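Local coordinates for hemolysin activator protein CdiB (Acinetobacter baumannii ACICU, PDB 6WIL), which probably exports a contact-dependent growth inhibition toxin across the outer membrane, as a two-partner secretion (TpsB) transporter of the Omp85 superfamily, at residues T38-D43 / A107-L112; L174-E179 / S320-R325; Q190-T195 / D206-L211. All blocks are in the same frame, centred on the assembly; numbering follows the deposited sequence.

The three contacts tie parts of the periplasmic region to one another and to the barrel. Contact 1 is a sparse surface contact where a loop lies on a POTRA helix, with one weak polar bond. Contact 2 is buried and ionic, between helix 171-181 and barrel strand 308-326. Contact 3 is partly buried and mainly a backbone pairing within a beta hairpin. Contacts 2 and 3 adjoin, since helix 171-181 is followed directly by strand 185-193, and Leu174 CD1 packs 4.2 Å from Ile191 CD1. Contact 1 stands apart, its centre about 22 Å from that of contact 2 and about 24 Å from that of contact 3.

Contact 1: T38-D43 / A107-L112; sequences TKPLQD and AQNELL
The CA atoms of Thr38 and Leu112 are the nearest pair across the contact, 5.7 Å apart, where an irregular loop passes the last turns of helix 97-113. This helix lies in the ShlB-type POTRA domain. The loop follows helix 8-27 and leads to strand 55-56, so it serves as a connection running over the domain surface. The contact is small.

Asn109 is the main residue of the helix that meets the loop. Its CG is anti to the backbone N (chi1 176°), and OD1 is the atom that meets the loop. The Thr38 hydroxyl gives Asn109 a weak hydrogen bond, with Thr38 OG1 3.5 Å from Asn109 OD1. The two side chains cross at about a right angle. With OG1 anti to its backbone N (chi1 166°), Thr38 directs the hydroxyl at Asn109 OD1.

Pro40 lies loosely against the same oxygen. Its CA is 4.1 Å from Asn109 OD1 and its ring CG is 4.3 Å away. Asn109 also packs on Phe44, a little further along the loop, and is buried. Ala107 and Leu111 pack against helix 77-85. Leu112 meets the loop through its backbone instead: its carbonyl O lies 4.2 Å from Thr38 CB.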
loop_
_atom_site.group_PDB
_atom_site.type_symbol
_atom_site.label_atom_id
_atom_site.label_comp_id
_atom_site.label_asym_id
_atom_site.label_seq_id
_atom_site.Cartn_x
_atom_site.Cartn_y
_atom_site.Cartn_z
ATOM N N THR A 38 13.767 -11.528 15.006
ATOM C CA THR A 38 14.677 -11.103 16.072
ATOM C C THR A 38 13.937 -11.235 17.402
ATOM O O THR A 38 13.468 -10.265 18.004
ATOM C CB THR A 38 15.190 -9.686 15.833
ATOM O OG1 THR A 38 15.808 -9.186 17.026
ATOM C CG2 THR A 38 14.061 -8.749 15.400
ATOM N N LYS A 39 13.833 -12.482 17.863
ATOM C CA LYS A 39 13.111 -12.807 19.082
ATOM C C LYS A 39 14.108 -12.973 20.218
ATOM O O LYS A 39 14.848 -13.970 20.237
ATOM C CB LYS A 39 12.304 -14.090 18.884
ATOM C CG LYS A 39 11.110 -14.271 19.807
ATOM C CD LYS A 39 10.209 -15.386 19.287
ATOM C CE LYS A 39 9.131 -15.766 20.289
ATOM N NZ LYS A 39 8.214 -14.634 20.595
ATOM N N PRO A 40 14.189 -12.037 21.166
ATOM C CA PRO A 40 15.137 -12.193 22.281
ATOM C C PRO A 40 14.731 -13.356 23.175
ATOM O O PRO A 40 13.692 -13.312 23.838
ATOM C CB PRO A 40 15.045 -10.851 23.021
ATOM C CG PRO A 40 14.408 -9.905 22.053
ATOM C CD PRO A 40 13.496 -10.740 21.209
ATOM N N LEU A 41 15.549 -14.412 23.176
ATOM C CA LEU A 41 15.336 -15.517 24.104
ATOM C C LEU A 41 15.413 -15.026 25.544
ATOM O O LEU A 41 14.476 -15.196 26.332
ATOM C CB LEU A 41 16.371 -16.616 23.860
ATOM C CG LEU A 41 16.374 -17.734 24.907
ATOM C CD1 LEU A 41 15.467 -18.880 24.481
ATOM C CD2 LEU A 41 17.786 -18.225 25.197
ATOM N N GLN A 42 16.537 -14.415 25.896
ATOM C CA GLN A 42 16.756 -13.782 27.187
ATOM C C GLN A 42 16.814 -12.280 26.974
ATOM O O GLN A 42 17.534 -11.809 26.086
ATOM C CB GLN A 42 18.067 -14.274 27.801
ATOM C CG GLN A 42 19.132 -14.548 26.738
ATOM C CD GLN A 42 20.554 -14.363 27.237
ATOM O OE1 GLN A 42 20.848 -13.440 27.997
ATOM N NE2 GLN A 42 21.448 -15.246 26.802
ATOM N N ASP A 43 16.058 -11.523 27.763
ATOM C CA ASP A 43 16.244 -10.084 27.703
ATOM C C ASP A 43 17.623 -9.740 28.247
ATOM O O ASP A 43 18.163 -10.423 29.122
ATOM C CB ASP A 43 15.162 -9.335 28.480
ATOM C CG ASP A 43 15.026 -7.885 28.027
ATOM O OD1 ASP A 43 15.983 -7.356 27.417
ATOM O OD2 ASP A 43 13.963 -7.276 28.274
ATOM N N ALA A 107 25.370 -9.473 21.158
ATOM C CA ALA A 107 25.884 -8.994 19.884
ATOM C C ALA A 107 25.352 -9.802 18.708
ATOM O O ALA A 107 25.335 -9.295 17.581
ATOM C CB ALA A 107 27.412 -9.021 19.892
ATOM N N GLN A 108 24.918 -11.041 18.942
ATOM C CA GLN A 108 24.341 -11.849 17.874
ATOM C C GLN A 108 22.880 -11.492 17.642
ATOM O O GLN A 108 22.417 -11.479 16.496
ATOM C CB GLN A 108 24.488 -13.335 18.206
ATOM C CG GLN A 108 23.785 -14.279 17.238
ATOM C CD GLN A 108 24.473 -14.372 15.888
ATOM O OE1 GLN A 108 25.617 -13.944 15.726
ATOM N NE2 GLN A 108 23.776 -14.939 14.908
ATOM N N ASN A 109 22.139 -11.206 18.716
ATOM C CA ASN A 109 20.777 -10.709 18.560
ATOM C C ASN A 109 20.768 -9.389 17.803
ATOM O O ASN A 109 19.883 -9.142 16.977
ATOM C CB ASN A 109 20.116 -10.555 19.931
ATOM C CG ASN A 109 18.730 -9.943 19.846
ATOM O OD1 ASN A 109 17.760 -10.624 19.520
ATOM N ND2 ASN A 109 18.631 -8.654 20.155
ATOM N N GLU A 110 21.758 -8.533 18.063
ATOM C CA GLU A 110 21.874 -7.286 17.315
ATOM C C GLU A 110 22.182 -7.558 15.849
ATOM O O GLU A 110 21.735 -6.818 14.963
ATOM C CB GLU A 110 22.955 -6.404 17.938
ATOM C CG GLU A 110 22.834 -4.949 17.553
ATOM C CD GLU A 110 21.451 -4.402 17.839
ATOM O OE1 GLU A 110 21.005 -4.495 19.005
ATOM O OE2 GLU A 110 20.803 -3.902 16.894
ATOM N N LEU A 111 22.947 -8.616 15.577
ATOM C CA LEU A 111 23.211 -9.016 14.199
ATOM C C LEU A 111 21.922 -9.424 13.498
ATOM O O LEU A 111 21.658 -9.011 12.363
ATOM C CB LEU A 111 24.229 -10.159 14.184
ATOM C CG LEU A 111 25.072 -10.358 12.926
ATOM C CD1 LEU A 111 25.879 -9.103 12.635
ATOM C CD2 LEU A 111 25.992 -11.560 13.093
ATOM N N LEU A 112 21.100 -10.236 14.170
ATOM C CA LEU A 112 19.808 -10.621 13.613
ATOM C C LEU A 112 18.852 -9.439 13.533
ATOM O O LEU A 112 17.987 -9.405 12.650
ATOM C CB LEU A 112 19.193 -11.743 14.452
ATOM C CG LEU A 112 20.037 -13.010 14.587
ATOM C CD1 LEU A 112 19.332 -14.042 15.458
ATOM C CD2 LEU A 112 20.351 -13.586 13.215
#

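Contact 2: L174-E179 / S320-R325; sequences LDQGLE and SRVISR. With SO4 (sulfate ion), chain B.
Arg325 NH1 is held by two acceptors of helix 174-179. Arg325 NH1 donates to Gln176 OE1 at 2.7 Å and to Glu179 OE2 at 3.0 Å. Both oxygens lie close to the guanidinium plane. The bond to Glu179 is the straighter, with an N-H...O angle of 165°, against 136° for Gln176. Each acceptor is met from above its own plane: the donor stands out of the Gln176 carbonyl plane and out of the Glu179 carboxylate plane.

Glu179 and Arg325 reach toward each other tip to tip and form a salt bridge, with their flat groups 46° apart. Its second arm, from NH2 to OE1, is modelled very short, and its exact length is doubtful. Asp175 CB lies over one face of the guanidinium, 3.5 Å from Arg325 NH2. The Asp175 carboxylate adds charge nearby without an N-H pointing at it, and Tyr35 OH bonds to OD2. Val322 CG2 touches Gln176 OE1 at 3.8 Å, tip to tip. Lys330 NZ forms a second salt bridge with Glu179 OE2 and the Gln32 backbone N bonds to OE1, so Arg325 and Lys330 together probably stabilise the negative charge.

Arg321 NH1 donates to the carbonyl O of the next residue, Val322. Arg321 NH2 bonds to sulfate O1 at 3.0 Å, and Arg173 of the helix also binds this ion, probably from the crystallisation liquor.

The contact docks a POTRA helix on the barrel wall. Strand 308-326 has a classic beta bulge at Ile323 and Ser324 opposite Thr331 of strand 329-346. Gln176 NE2 bonds to Gly280 O, before strand 282-295, while Leu174 and Leu178 pack on Met189 of strand 185-193.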
loop_
_atom_site.group_PDB
_atom_site.type_symbol
_atom_site.label_atom_id
_atom_site.label_comp_id
_atom_site.label_asym_id
_atom_site.label_seq_id
_atom_site.Cartn_x
_atom_site.Cartn_y
_atom_site.Cartn_z
ATOM N N LEU A 174 16.254 -10.238 1.015
ATOM C CA LEU A 174 15.541 -11.451 0.623
ATOM C C LEU A 174 14.039 -11.202 0.566
ATOM O O LEU A 174 13.363 -11.623 -0.381
ATOM C CB LEU A 174 15.850 -12.590 1.594
ATOM C CG LEU A 174 17.305 -13.029 1.767
ATOM C CD1 LEU A 174 17.372 -14.337 2.547
ATOM C CD2 LEU A 174 17.993 -13.161 0.420
ATOM N N ASP A 175 13.497 -10.523 1.581
ATOM C CA ASP A 175 12.061 -10.267 1.625
ATOM C C ASP A 175 11.632 -9.326 0.508
ATOM O O ASP A 175 10.570 -9.516 -0.095
ATOM C CB ASP A 175 11.670 -9.686 2.984
ATOM C CG ASP A 175 11.627 -10.731 4.083
ATOM O OD1 ASP A 175 11.802 -11.932 3.784
ATOM O OD2 ASP A 175 11.409 -10.345 5.251
ATOM N N GLN A 176 12.437 -8.301 0.228
ATOM C CA GLN A 176 12.119 -7.384 -0.859
ATOM C C GLN A 176 12.077 -8.117 -2.192
ATOM O O GLN A 176 11.105 -8.004 -2.948
ATOM C CB GLN A 176 13.139 -6.250 -0.902
ATOM C CG GLN A 176 12.784 -5.171 -1.898
ATOM C CD GLN A 176 11.480 -4.478 -1.547
ATOM O OE1 GLN A 176 11.105 -4.394 -0.375
ATOM N NE2 GLN A 176 10.777 -3.983 -2.563
ATOM N N GLY A 177 13.131 -8.879 -2.494
ATOM C CA GLY A 177 13.153 -9.635 -3.734
ATOM C C GLY A 177 12.049 -10.672 -3.809
ATOM O O GLY A 177 11.447 -10.876 -4.866
ATOM N N LEU A 178 11.765 -11.338 -2.689
ATOM C CA LEU A 178 10.658 -12.287 -2.656
ATOM C C LEU A 178 9.330 -11.604 -2.973
ATOM O O LEU A 178 8.494 -12.161 -3.693
ATOM C CB LEU A 178 10.605 -12.970 -1.292
ATOM C CG LEU A 178 9.482 -13.962 -1.011
ATOM C CD1 LEU A 178 10.054 -15.218 -0.386
ATOM C CD2 LEU A 178 8.484 -13.322 -0.073
ATOM N N GLU A 179 9.117 -10.395 -2.445
ATOM C CA GLU A 179 7.870 -9.684 -2.717
ATOM C C GLU A 179 7.767 -9.295 -4.184
ATOM O O GLU A 179 6.686 -9.373 -4.779
ATOM C CB GLU A 179 7.763 -8.447 -1.829
ATOM C CG GLU A 179 7.001 -8.675 -0.540
ATOM C CD GLU A 179 7.258 -7.583 0.479
ATOM O OE1 GLU A 179 7.471 -7.913 1.664
ATOM O OE2 GLU A 179 7.264 -6.393 0.093
ATOM N N SER A 320 8.655 5.061 -6.471
ATOM C CA SER A 320 8.716 4.895 -5.029
ATOM C C SER A 320 9.916 4.033 -4.671
ATOM O O SER A 320 10.384 3.226 -5.477
ATOM C CB SER A 320 7.434 4.263 -4.469
ATOM O OG SER A 320 7.326 2.902 -4.835
ATOM N N ARG A 321 10.412 4.211 -3.451
ATOM C CA ARG A 321 11.560 3.453 -2.975
ATOM C C ARG A 321 11.313 3.031 -1.539
ATOM O O ARG A 321 10.980 3.867 -0.695
ATOM C CB ARG A 321 12.850 4.275 -3.068
ATOM C CG ARG A 321 14.116 3.438 -2.978
ATOM C CD ARG A 321 15.192 4.129 -2.157
ATOM N NE ARG A 321 16.521 3.594 -2.439
ATOM C CZ ARG A 321 17.023 2.495 -1.883
ATOM N NH1 ARG A 321 16.309 1.800 -1.009
ATOM N NH2 ARG A 321 18.243 2.088 -2.207
ATOM N N VAL A 322 11.470 1.736 -1.266
ATOM C CA VAL A 322 11.399 1.252 0.108
ATOM C C VAL A 322 12.627 1.748 0.858
ATOM O O VAL A 322 13.766 1.483 0.458
ATOM C CB VAL A 322 11.300 -0.276 0.153
ATOM C CG1 VAL A 322 11.464 -0.768 1.582
ATOM C CG2 VAL A 322 9.971 -0.740 -0.424
ATOM N N ILE A 323 12.399 2.473 1.951
ATOM C CA ILE A 323 13.487 3.074 2.712
ATOM C C ILE A 323 13.746 2.276 3.986
ATOM O O ILE A 323 14.863 2.282 4.515
ATOM C CB ILE A 323 13.181 4.549 3.032
ATOM C CG1 ILE A 323 11.841 4.676 3.751
ATOM C CG2 ILE A 323 13.174 5.389 1.766
ATOM C CD1 ILE A 323 11.470 6.101 4.075
ATOM N N SER A 324 12.723 1.578 4.480
ATOM C CA SER A 324 12.839 0.805 5.709
ATOM C C SER A 324 11.797 -0.302 5.715
ATOM O O SER A 324 10.640 -0.073 5.351
ATOM C CB SER A 324 12.659 1.695 6.943
ATOM O OG SER A 324 12.190 0.942 8.050
ATOM N N ARG A 325 12.205 -1.493 6.150
ATOM C CA ARG A 325 11.274 -2.606 6.252
ATOM C C ARG A 325 11.760 -3.582 7.313
ATOM O O ARG A 325 12.927 -3.572 7.713
ATOM C CB ARG A 325 11.105 -3.327 4.912
ATOM C CG ARG A 325 12.318 -4.111 4.459
ATOM C CD ARG A 325 11.960 -4.946 3.248
ATOM N NE ARG A 325 10.965 -5.959 3.585
ATOM C CZ ARG A 325 9.981 -6.340 2.779
ATOM N NH1 ARG A 325 9.844 -5.781 1.583
ATOM N NH2 ARG A 325 9.125 -7.271 3.176
HETATM S S SO4 B . 20.180 -0.528 -3.099
HETATM O O1 SO4 B . 19.850 -0.438 -1.678
HETATM O O2 SO4 B . 19.360 0.425 -3.843
HETATM O O3 SO4 B . 19.921 -1.889 -3.568
HETATM O O4 SO4 B . 21.591 -0.210 -3.304
#

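Contact 3: Q190-T195 / D206-L211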
loop_
_atom_site.group_PDB
_atom_site.type_symbol
_atom_site.label_atom_id
_atom_site.label_comp_id
_atom_site.label_asym_id
_atom_site.label_seq_id
_atom_site.Cartn_x
_atom_site.Cartn_y
_atom_site.Cartn_z
ATOM N N GLN A 190 13.940 -20.968 0.179
ATOM C CA GLN A 190 14.651 -21.675 1.233
ATOM C C GLN A 190 16.121 -21.287 1.212
ATOM O O GLN A 190 16.697 -21.024 0.153
ATOM C CB GLN A 190 14.517 -23.197 1.086
ATOM C CG GLN A 190 13.205 -23.753 1.605
ATOM C CD GLN A 190 12.939 -25.167 1.123
ATOM O OE1 GLN A 190 13.507 -25.612 0.125
ATOM N NE2 GLN A 190 12.070 -25.880 1.829
ATOM N N ILE A 191 16.717 -21.246 2.400
ATOM C CA ILE A 191 18.146 -21.011 2.576
ATOM C C ILE A 191 18.789 -22.320 3.008
ATOM O O ILE A 191 18.309 -22.975 3.942
ATOM C CB ILE A 191 18.415 -19.902 3.608
ATOM C CG1 ILE A 191 18.146 -18.521 3.006
ATOM C CG2 ILE A 191 19.840 -20.004 4.147
ATOM C CD1 ILE A 191 19.254 -18.019 2.104
ATOM N N THR A 192 19.862 -22.707 2.324
ATOM C CA THR A 192 20.614 -23.912 2.635
ATOM C C THR A 192 22.101 -23.595 2.597
ATOM O O THR A 192 22.527 -22.684 1.878
ATOM C CB THR A 192 20.317 -25.056 1.649
ATOM O OG1 THR A 192 20.672 -24.651 0.321
ATOM C CG2 THR A 192 18.845 -25.445 1.686
ATOM N N PRO A 193 22.910 -24.325 3.363
ATOM C CA PRO A 193 24.365 -24.143 3.276
ATOM C C PRO A 193 24.896 -24.589 1.923
ATOM O O PRO A 193 24.408 -25.553 1.329
ATOM C CB PRO A 193 24.905 -25.029 4.407
ATOM C CG PRO A 193 23.739 -25.245 5.325
ATOM C CD PRO A 193 22.526 -25.242 4.448
ATOM N N ALA A 194 25.912 -23.877 1.439
ATOM C CA ALA A 194 26.534 -24.205 0.164
ATOM C C ALA A 194 27.497 -25.374 0.323
ATOM O O ALA A 194 28.243 -25.453 1.303
ATOM C CB ALA A 194 27.270 -22.990 -0.398
ATOM N N THR A 195 27.483 -26.280 -0.652
ATOM C CA THR A 195 28.278 -27.500 -0.606
ATOM C C THR A 195 29.443 -27.414 -1.586
ATOM O O THR A 195 29.276 -26.977 -2.729
ATOM C CB THR A 195 27.422 -28.728 -0.931
ATOM O OG1 THR A 195 27.030 -28.689 -2.308
ATOM C CG2 THR A 195 26.175 -28.754 -0.058
ATOM N N ASP A 206 23.085 -21.094 -0.186
ATOM C CA ASP A 206 22.408 -21.228 -1.467
ATOM C C ASP A 206 20.946 -20.867 -1.288
ATOM O O ASP A 206 20.298 -21.326 -0.340
ATOM C CB ASP A 206 22.551 -22.640 -2.037
ATOM C CG ASP A 206 23.874 -22.843 -2.737
ATOM O OD1 ASP A 206 24.477 -21.832 -3.161
ATOM O OD2 ASP A 206 24.313 -24.004 -2.862
ATOM N N LEU A 207 20.446 -20.020 -2.185
ATOM C CA LEU A 207 19.062 -19.562 -2.178
ATOM C C LEU A 207 18.268 -20.455 -3.124
ATOM O O LEU A 207 18.348 -20.312 -4.347
ATOM C CB LEU A 207 18.985 -18.097 -2.592
ATOM C CG LEU A 207 17.610 -17.453 -2.420
ATOM C CD1 LEU A 207 17.210 -17.491 -0.962
ATOM C CD2 LEU A 207 17.596 -16.027 -2.949
ATOM N N ILE A 208 17.490 -21.368 -2.551
ATOM C CA ILE A 208 16.702 -22.323 -3.321
ATOM C C ILE A 208 15.325 -21.726 -3.580
ATOM O O ILE A 208 14.553 -21.495 -2.642
ATOM C CB ILE A 208 16.588 -23.666 -2.584
ATOM C CG1 ILE A 208 17.965 -24.132 -2.107
ATOM C CG2 ILE A 208 15.947 -24.717 -3.481
ATOM C CD1 ILE A 208 19.002 -24.189 -3.207
ATOM N N LEU A 209 15.011 -21.489 -4.854
ATOM C CA LEU A 209 13.747 -20.893 -5.265
ATOM C C LEU A 209 12.934 -21.894 -6.075
ATOM O O LEU A 209 13.436 -22.462 -7.049
ATOM C CB LEU A 209 13.985 -19.627 -6.093
ATOM C CG LEU A 209 14.463 -18.383 -5.346
ATOM C CD1 LEU A 209 14.830 -17.280 -6.324
ATOM C CD2 LEU A 209 13.383 -17.915 -4.396
ATOM N N LYS A 210 11.682 -22.103 -5.674
ATOM C CA LYS A 210 10.712 -22.879 -6.443
ATOM C C LYS A 210 9.617 -21.928 -6.917
ATOM O O LYS A 210 8.878 -21.367 -6.099
ATOM C CB LYS A 210 10.131 -24.023 -5.615
ATOM C CG LYS A 210 10.968 -25.293 -5.628
ATOM C CD LYS A 210 10.209 -26.464 -5.020
ATOM C CE LYS A 210 10.401 -26.534 -3.517
ATOM N NZ LYS A 210 11.779 -26.978 -3.171
ATOM N N LEU A 211 9.511 -21.749 -8.233
ATOM C CA LEU A 211 8.611 -20.770 -8.827
ATOM C C LEU A 211 7.551 -21.459 -9.677
ATOM O O LEU A 211 7.822 -22.466 -10.340
ATOM C CB LEU A 211 9.383 -19.759 -9.687
ATOM C CG LEU A 211 10.550 -19.007 -9.039
ATOM C CD1 LEU A 211 11.249 -18.121 -10.057
ATOM C CD2 LEU A 211 10.088 -18.184 -7.840
HETATM O O HOH W 1 12.690 -23.750 -2.278
#
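Chi1 sets Ile191 CG1 beside its backbone N and Leu207 CG anti to its own, and the chi2 torsions (-78° and 61°) then turn the two methyls together on one face of the sheet, Ile191 CD1 3.7 Å from Leu207 CD1. The residues form a non-hydrogen-bonded pair in an antiparallel beta hairpin of strands 185-193 and 204-213. The hairpin belongs to the sheet of the second POTRA domain, where strand 132-149 runs parallel to strand 204-213 on its other edge. The Leu207 side chain also packs on Met189 and Phe163.

On either side of this pair lie two hydrogen-bonded pairs, Gln190 with Ile208 and Thr192 with Asp206. Each makes two backbone bonds. The shortest is Asp206 N to Thr192 O at 2.7 Å, nearly straight at 174°.

Asp206 O takes a second, weak bond. Thr192 OG1 sits between its backbone N and carbonyl carbon, and is 3.4 Å from Asp206 O. Thr192 OG1 also touches Ile208 CG1 at 3.7 Å, their side chains crossing at about a right angle. Beyond the pairing, Asp206 OD2 lies 3.8 Å from Ala194 CA, and OD1 has a weak bond to Lys144 N of strand 132-149.

The Gln190 and Lys210 side chains cross on the same face as Ile208. Lys210 NZ bonds to Gln148 OE1 of strand 132-149. A water joins the two side chains. It is 3.1 Å from Gln190 OE1, weakly bonded to Lys210 NZ, and 2.9 Å from Ile208 O, which also accepts Gln190 N.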